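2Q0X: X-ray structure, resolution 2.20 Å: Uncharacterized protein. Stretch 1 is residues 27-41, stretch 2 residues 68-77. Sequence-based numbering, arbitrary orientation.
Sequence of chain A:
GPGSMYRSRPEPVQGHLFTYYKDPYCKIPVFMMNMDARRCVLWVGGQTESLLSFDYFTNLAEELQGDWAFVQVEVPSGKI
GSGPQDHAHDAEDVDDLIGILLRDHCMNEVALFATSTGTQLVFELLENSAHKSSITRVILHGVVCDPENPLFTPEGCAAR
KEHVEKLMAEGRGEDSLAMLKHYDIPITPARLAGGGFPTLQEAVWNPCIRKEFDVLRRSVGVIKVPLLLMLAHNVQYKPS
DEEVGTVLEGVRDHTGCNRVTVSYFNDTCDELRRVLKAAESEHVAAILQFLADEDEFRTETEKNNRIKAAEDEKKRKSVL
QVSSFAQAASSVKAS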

ATOM      1  N   LYS A  27      -3.835   2.152   9.213  1.00 29.74           N
ATOM      2  CA  LYS A  27      -2.933   3.273   9.411  1.00 28.85           C
ATOM      3  C   LYS A  27      -2.426   3.631   8.040  1.00 27.57           C
ATOM      4  O   LYS A  27      -2.280   2.752   7.186  1.00 27.35           O
ATOM      5  CB  LYS A  27      -1.733   2.900  10.261  1.00 29.09           C
ATOM      6  CG  LYS A  27      -2.041   2.266  11.570  1.00 29.76           C
ATOM      7  CD  LYS A  27      -0.716   1.911  12.252  1.00 30.32           C
ATOM      8  CE  LYS A  27      -0.940   1.420  13.659  1.00 30.48           C
ATOM      9  NZ  LYS A  27       0.331   1.277  14.420  1.00 30.98           N
ATOM     10  N   ILE A  28      -2.156   4.918   7.851  1.00 26.24           N
ATOM     11  CA  ILE A  28      -1.725   5.465   6.578  1.00 25.31           C
ATOM     12  C   ILE A  28      -0.259   5.893   6.698  1.00 24.72           C
ATOM     13  O   ILE A  28       0.066   6.777   7.497  1.00 24.35           O
ATOM     14  CB  ILE A  28      -2.595   6.679   6.182  1.00 25.21           C
ATOM     15  CG1 ILE A  28      -4.085   6.290   6.163  1.00 24.95           C
ATOM     16  CG2 ILE A  28      -2.163   7.213   4.845  1.00 24.79           C
ATOM     17  CD1 ILE A  28      -5.022   7.478   6.159  1.00 25.04           C
ATOM     18  N   PRO A  29       0.633   5.240   5.938  1.00 24.02           N
ATOM     19  CA  PRO A  29       2.018   5.654   5.864  1.00 23.55           C
ATOM     20  C   PRO A  29       2.269   6.925   5.078  1.00 22.69           C
ATOM     21  O   PRO A  29       1.680   7.158   4.011  1.00 22.97           O
ATOM     22  CB  PRO A  29       2.710   4.488   5.145  1.00 23.48           C
ATOM     23  CG  PRO A  29       1.778   3.395   5.170  1.00 24.34           C
ATOM     24  CD  PRO A  29       0.413   4.011   5.166  1.00 24.33           C
ATOM     25  N   VAL A  30       3.184   7.704   5.613  1.00 21.93           N
ATOM     26  CA  VAL A  30       3.586   8.971   5.058  1.00 21.56           C
ATOM     27  C   VAL A  30       5.108   8.993   5.085  1.00 21.32           C
ATOM     28  O   VAL A  30       5.718   8.783   6.130  1.00 21.08           O
ATOM     29  CB  VAL A  30       3.039  10.179   5.894  1.00 21.27           C
ATOM     30  CG1 VAL A  30       3.432  11.479   5.234  1.00 20.44           C
ATOM     31  CG2 VAL A  30       1.502  10.094   6.101  1.00 20.22           C
ATOM     32  N   PHE A  31       5.706   9.239   3.936  1.00 21.44           N
ATOM     33  CA  PHE A  31       7.155   9.351   3.813  1.00 22.12           C
ATOM     34  C   PHE A  31       7.522  10.798   3.483  1.00 22.72           C
ATOM     35  O   PHE A  31       7.149  11.300   2.431  1.00 22.47           O
ATOM     36  CB  PHE A  31       7.667   8.430   2.701  1.00 21.93           C
ATOM     37  CG  PHE A  31       9.156   8.378   2.602  1.00 21.56           C
ATOM     38  CD1 PHE A  31       9.807   8.888   1.504  1.00 21.84           C
ATOM     39  CD2 PHE A  31       9.911   7.781   3.618  1.00 21.75           C
ATOM     40  CE1 PHE A  31      11.196   8.828   1.422  1.00 22.22           C
ATOM     41  CE2 PHE A  31      11.276   7.731   3.544  1.00 22.28           C
ATOM     42  CZ  PHE A  31      11.921   8.249   2.443  1.00 22.00           C
ATOM     43  N   MET A  32       8.270  11.441   4.382  1.00 23.80           N
ATOM     44  CA  MET A  32       8.715  12.826   4.212  1.00 25.00           C
ATOM     45  C   MET A  32      10.220  12.904   3.883  1.00 24.96           C
ATOM     46  O   MET A  32      11.027  12.221   4.500  1.00 24.46           O
ATOM     47  CB  MET A  32       8.481  13.601   5.498  1.00 25.04           C
ATOM     48  CG  MET A  32       7.140  13.313   6.177  1.00 26.20           C
ATOM     49  SD  MET A  32       6.901  14.312   7.649  1.00 27.62           S
ATOM     50  CE  MET A  32       8.126  13.671   8.757  1.00 26.79           C
ATOM     51  N   MET A  33      10.578  13.776   2.940  1.00 25.35           N
ATOM     52  CA  MET A  33      11.982  14.023   2.583  1.00 25.84           C
ATOM     53  C   MET A  33      12.279  15.507   2.698  1.00 26.18           C
ATOM     54  O   MET A  33      11.468  16.336   2.265  1.00 26.17           O
ATOM     55  CB  MET A  33      12.279  13.571   1.153  1.00 25.64           C
ATOM     56  CG  MET A  33      12.047  12.114   0.941  1.00 25.65           C
ATOM     57  SD  MET A  33      12.049  11.672  -0.783  1.00 25.70           S
ATOM     58  CE  MET A  33      13.772  11.808  -1.129  1.00 24.89           C
ATOM     59  N   ASN A  34      13.421  15.831   3.296  1.00 26.70           N
ATOM     60  CA  ASN A  34      13.951  17.198   3.293  1.00 27.47           C
ATOM     61  C   ASN A  34      13.046  18.196   3.991  1.00 28.25           C
ATOM     62  O   ASN A  34      12.701  19.239   3.449  1.00 27.46           O
ATOM     63  CB  ASN A  34      14.247  17.640   1.849  1.00 27.61           C
ATOM     64  CG  ASN A  34      15.163  16.645   1.130  1.00 27.25           C
ATOM     65  OD1 ASN A  34      16.182  16.234   1.686  1.00 25.88           O
ATOM     66  ND2 ASN A  34      14.779  16.226  -0.081  1.00 26.54           N
ATOM     67  N   MET A  35      12.694  17.850   5.227  1.00 29.47           N
ATOM     68  CA  MET A  35      11.788  18.643   6.037  1.00 30.40           C
ATOM     69  C   MET A  35      12.488  19.813   6.719  1.00 30.78           C
ATOM     70  O   MET A  35      11.887  20.481   7.541  1.00 31.15           O
ATOM     71  CB  MET A  35      11.120  17.749   7.092  1.00 30.77           C
ATOM     72  CG  MET A  35      10.283  16.625   6.501  1.00 31.58           C
ATOM     73  SD  MET A  35       8.870  17.244   5.560  1.00 32.78           S
ATOM     74  CE  MET A  35       7.742  17.704   6.902  1.00 32.11           C
ATOM     75  N   ASP A  36      13.757  20.047   6.395  1.00 31.23           N
ATOM     76  CA  ASP A  36      14.430  21.310   6.738  1.00 31.44           C
ATOM     77  C   ASP A  36      13.712  22.519   6.125  1.00 30.94           C
ATOM     78  O   ASP A  36      13.730  23.608   6.697  1.00 30.99           O
ATOM     79  CB  ASP A  36      15.922  21.291   6.334  1.00 31.88           C
ATOM     80  CG  ASP A  36      16.193  20.477   5.048  1.00 33.44           C
ATOM     81  OD1 ASP A  36      16.507  21.101   4.002  1.00 35.76           O
ATOM     82  OD2 ASP A  36      16.092  19.223   5.090  1.00 33.18           O
ATOM     83  N   ALA A  37      13.059  22.331   4.979  1.00 30.38           N
ATOM     84  CA  ALA A  37      12.300  23.414   4.364  1.00 29.99           C
ATOM     85  C   ALA A  37      11.065  23.732   5.236  1.00 29.35           C
ATOM     86  O   ALA A  37      10.751  22.985   6.182  1.00 29.75           O
ATOM     87  CB  ALA A  37      11.894  23.041   2.957  1.00 30.13           C
ATOM     88  N   ARG A  38      10.391  24.839   4.952  1.00 28.14           N
ATOM     89  CA  ARG A  38       9.261  25.248   5.786  1.00 27.47           C
ATOM     90  C   ARG A  38       7.943  25.168   5.026  1.00 26.67           C
ATOM     91  O   ARG A  38       6.982  25.837   5.383  1.00 26.70           O
ATOM     92  CB  ARG A  38       9.489  26.660   6.328  1.00 27.61           C
ATOM     93  N   ARG A  39       7.913  24.332   3.991  1.00 25.54           N
ATOM     94  CA  ARG A  39       6.738  24.115   3.162  1.00 24.87           C
ATOM     95  C   ARG A  39       6.984  22.851   2.362  1.00 24.54           C
ATOM     96  O   ARG A  39       8.123  22.446   2.207  1.00 24.00           O
ATOM     97  CB  ARG A  39       6.498  25.299   2.227  1.00 24.50           C
ATOM     98  CG  ARG A  39       7.704  25.664   1.375  1.00 24.34           C
ATOM     99  CD  ARG A  39       7.461  26.895   0.560  1.00 23.63           C
ATOM    100  NE  ARG A  39       8.557  27.160  -0.367  1.00 23.17           N
ATOM    101  CZ  ARG A  39       8.543  28.134  -1.276  1.00 23.97           C
ATOM    102  NH1 ARG A  39       7.500  28.948  -1.382  1.00 23.01           N
ATOM    103  NH2 ARG A  39       9.595  28.306  -2.077  1.00 24.09           N
ATOM    104  N   CYS A  40       5.928  22.231   1.847  1.00 24.47           N
ATOM    105  CA  CYS A  40       6.085  20.952   1.173  1.00 24.54           C
ATOM    106  C   CYS A  40       5.237  20.783  -0.072  1.00 24.44           C
ATOM    107  O   CYS A  40       4.132  21.315  -0.176  1.00 24.26           O
ATOM    108  CB  CYS A  40       5.805  19.787   2.147  1.00 24.72           C
ATOM    109  SG  CYS A  40       4.108  19.663   2.795  1.00 26.03           S
ATOM    110  N   VAL A  41       5.777  20.018  -1.021  1.00 24.19           N
ATOM    111  CA  VAL A  41       4.965  19.380  -2.036  1.00 23.78           C
ATOM    112  C   VAL A  41       4.442  18.041  -1.482  1.00 23.64           C
ATOM    113  O   VAL A  41       5.216  17.228  -0.983  1.00 23.83           O
ATOM    114  CB  VAL A  41       5.762  19.147  -3.319  1.00 23.89           C
ATOM    115  CG1 VAL A  41       4.929  18.351  -4.328  1.00 23.52           C
ATOM    116  CG2 VAL A  41       6.206  20.502  -3.891  1.00 23.51           C
ATOM    117  N   TRP A  68      11.527  23.293  -1.019  1.00 26.30           N
ATOM    118  CA  TRP A  68      10.333  22.542  -0.636  1.00 25.46           C
ATOM    119  C   TRP A  68      10.697  21.139  -0.131  1.00 25.07           C
ATOM    120  O   TRP A  68      11.544  20.456  -0.714  1.00 25.22           O
ATOM    121  CB  TRP A  68       9.373  22.392  -1.832  1.00 24.87           C
ATOM    122  CG  TRP A  68       8.746  23.677  -2.364  1.00 24.38           C
ATOM    123  CD1 TRP A  68       9.304  24.563  -3.237  1.00 23.85           C
ATOM    124  CD2 TRP A  68       7.422  24.165  -2.100  1.00 24.17           C
ATOM    125  NE1 TRP A  68       8.428  25.574  -3.510  1.00 24.01           N
ATOM    126  CE2 TRP A  68       7.260  25.354  -2.832  1.00 24.04           C
ATOM    127  CE3 TRP A  68       6.359  23.711  -1.320  1.00 24.36           C
ATOM    128  CZ2 TRP A  68       6.073  26.100  -2.805  1.00 23.82           C
ATOM    129  CZ3 TRP A  68       5.190  24.461  -1.280  1.00 24.26           C
ATOM    130  CH2 TRP A  68       5.060  25.640  -2.022  1.00 23.65           C
ATOM    131  N   ALA A  69      10.042  20.700   0.938  1.00 24.38           N
ATOM    132  CA  ALA A  69      10.073  19.305   1.321  1.00 23.86           C
ATOM    133  C   ALA A  69       9.236  18.528   0.301  1.00 23.58           C
ATOM    134  O   ALA A  69       8.483  19.123  -0.454  1.00 23.68           O
ATOM    135  CB  ALA A  69       9.539  19.106   2.739  1.00 23.43           C
ATOM    136  N   PHE A  70       9.419  17.214   0.255  1.00 23.35           N
ATOM    137  CA  PHE A  70       8.663  16.334  -0.625  1.00 23.46           C
ATOM    138  C   PHE A  70       8.037  15.247   0.248  1.00 23.61           C
ATOM    139  O   PHE A  70       8.747  14.514   0.924  1.00 23.00           O
ATOM    140  CB  PHE A  70       9.552  15.723  -1.728  1.00 23.42           C
ATOM    141  CG  PHE A  70       8.765  15.057  -2.839  1.00 23.87           C
ATOM    142  CD1 PHE A  70       8.788  13.671  -3.005  1.00 23.70           C
ATOM    143  CD2 PHE A  70       7.975  15.810  -3.695  1.00 23.44           C
ATOM    144  CE1 PHE A  70       8.061  13.048  -4.005  1.00 23.15           C
ATOM    145  CE2 PHE A  70       7.232  15.190  -4.691  1.00 23.73           C
ATOM    146  CZ  PHE A  70       7.273  13.789  -4.836  1.00 23.37           C
ATOM    147  N   VAL A  71       6.701  15.206   0.268  1.00 23.84           N
ATOM    148  CA  VAL A  71       5.957  14.278   1.099  1.00 24.03           C
ATOM    149  C   VAL A  71       5.060  13.428   0.213  1.00 24.16           C
ATOM    150  O   VAL A  71       4.447  13.949  -0.714  1.00 24.11           O
ATOM    151  CB  VAL A  71       5.069  15.002   2.131  1.00 24.24           C
ATOM    152  CG1 VAL A  71       4.278  13.987   2.977  1.00 23.69           C
ATOM    153  CG2 VAL A  71       5.915  15.928   3.041  1.00 23.84           C
ATOM    154  N   GLN A  72       4.998  12.128   0.540  1.00 23.98           N
ATOM    155  CA  GLN A  72       4.230  11.120  -0.191  1.00 23.73           C
ATOM    156  C   GLN A  72       3.353  10.336   0.750  1.00 23.85           C
ATOM    157  O   GLN A  72       3.798   9.926   1.810  1.00 23.60           O
ATOM    158  CB  GLN A  72       5.184  10.147  -0.860  1.00 23.31           C
ATOM    159  CG  GLN A  72       6.016  10.770  -1.927  1.00 23.06           C
ATOM    160  CD  GLN A  72       7.059   9.808  -2.465  1.00 22.58           C
ATOM    161  OE1 GLN A  72       6.753   8.937  -3.285  1.00 20.62           O
ATOM    162  NE2 GLN A  72       8.294   9.944  -1.982  1.00 22.46           N
ATOM    163  N   VAL A  73       2.107  10.127   0.353  1.00 24.60           N
ATOM    164  CA  VAL A  73       1.152   9.342   1.132  1.00 25.33           C
ATOM    165  C   VAL A  73       0.562   8.340   0.169  1.00 26.47           C
ATOM    166  O   VAL A  73       0.342   8.650  -1.006  1.00 26.39           O
ATOM    167  CB  VAL A  73       0.026  10.234   1.786  1.00 25.33           C
ATOM    168  CG1 VAL A  73      -0.836  10.939   0.747  1.00 24.54           C
ATOM    169  CG2 VAL A  73      -0.875   9.427   2.758  1.00 24.50           C
ATOM    170  N   GLU A  74       0.297   7.134   0.656  1.00 27.98           N
ATOM    171  CA  GLU A  74      -0.471   6.181  -0.135  1.00 29.11           C
ATOM    172  C   GLU A  74      -1.950   6.333   0.155  1.00 29.19           C
ATOM    173  O   GLU A  74      -2.371   6.243   1.300  1.00 30.26           O
ATOM    174  CB  GLU A  74       0.019   4.751   0.103  1.00 29.44           C
ATOM    175  CG  GLU A  74       1.317   4.478  -0.642  1.00 30.00           C
ATOM    176  CD  GLU A  74       1.959   3.134  -0.283  1.00 30.16           C
ATOM    177  OE1 GLU A  74       2.867   2.704  -1.065  1.00 28.36           O
ATOM    178  OE2 GLU A  74       1.555   2.537   0.773  1.00 31.12           O
ATOM    179  N   VAL A  75      -2.721   6.577  -0.898  1.00 29.39           N
ATOM    180  CA  VAL A  75      -4.191   6.627  -0.835  1.00 29.54           C
ATOM    181  C   VAL A  75      -4.728   5.378  -0.134  1.00 28.71           C
ATOM    182  O   VAL A  75      -4.455   4.279  -0.582  1.00 27.91           O
ATOM    183  CB  VAL A  75      -4.826   6.670  -2.260  1.00 29.63           C
ATOM    184  CG1 VAL A  75      -6.325   6.864  -2.169  1.00 31.86           C
ATOM    185  CG2 VAL A  75      -4.275   7.766  -3.044  1.00 31.79           C
ATOM    186  N   PRO A  76      -5.503   5.552   0.962  1.00 28.18           N
ATOM    187  CA  PRO A  76      -6.037   4.414   1.733  1.00 27.70           C
ATOM    188  C   PRO A  76      -6.871   3.416   0.916  1.00 27.27           C
ATOM    189  O   PRO A  76      -6.834   2.216   1.181  1.00 27.13           O
ATOM    190  CB  PRO A  76      -6.927   5.088   2.779  1.00 27.83           C
ATOM    191  CG  PRO A  76      -6.416   6.478   2.884  1.00 28.03           C
ATOM    192  CD  PRO A  76      -5.882   6.846   1.552  1.00 27.98           C
ATOM    193  N   SER A  77      -7.635   3.936  -0.044  1.00 26.78           N
ATOM    194  CA  SER A  77      -8.456   3.133  -0.932  1.00 26.31           C
ATOM    195  C   SER A  77      -7.627   2.325  -1.928  1.00 26.04           C
ATOM    196  O   SER A  77      -8.177   1.505  -2.647  1.00 25.95           O
ATOM    197  CB  SER A  77      -9.442   4.026  -1.697  1.00 25.95           C
ATOM    198  OG  SER A  77      -8.737   4.915  -2.538  1.00 25.71           O
TER
HETATM  199  O   HOH W   1       8.601  11.906   0.260  1.00 26.95           O
HETATM  200  O   HOH W   2      12.718  18.056  -1.404  1.00 37.16           O

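A single short strand can serve two neighbours of opposite polarity, and here both neighbours come from the same stretch: strand 69-73 pairs antiparallel with strand 27-33 through Phe-70 to Val-73 along one edge, and parallel with the strand that begins at Cys-40 through Ala-69 and Phe-70 along the other. The division follows the alternation of backbone groups along an extended chain. Phe-70 and Gln-72 turn their amides and carbonyls to the antiparallel partner, forming two reciprocal pairs: Phe-31 N to Gln-72 O (2.9 Å) with Gln-72 N to Phe-31 O (3.0 Å), and Met-33 N to Phe-70 O (2.8 Å) with Phe-70 N to Met-33 O (3.0 Å). The alternate residues Ala-69 and Val-71 turn backbone groups the other way. Ala-69 N donates to Arg-39 O and Ala-69 O accepts from Val-41 N, both at 2.9 Å, while Val-71 N reaches Val-41 O at 2.8 Å, the staggered ladder expected of parallel strands.

Side chains sort by the same alternation. Val-30, Met-32, Cys-40, Ala-69, Val-71 and Val-73 share one face, where Val-30 CG1 meets Val-71 CG1 at 3.5 Å. The loop joining the two outer strands adds to this packing: Met-35 starts away from the other stretch, but its SD returns to 3.4 Å from Ala-69 CB. On the opposite face, Val-41 CG1 lies 3.9 Å from Phe-70 CE2. A water there donates to Phe-31 O and Phe-70 O, each at 2.7 Å, and accepts from Gln-72 NE2 at 3.0 Å, so these carbonyls are used twice.

Just before the two parallel strands begin, the Arg-39 guanidinium lies flat on Trp-68, with planes at 9°. Arg-39 CD sits over the indole's six-membered ring, whereas CZ is off-centre above the five-membered one. Arg-39 NH2 and Trp-68 NE1, 3.3 Å apart, are both donors; their proximity reflects stacking, not a hydrogen bond.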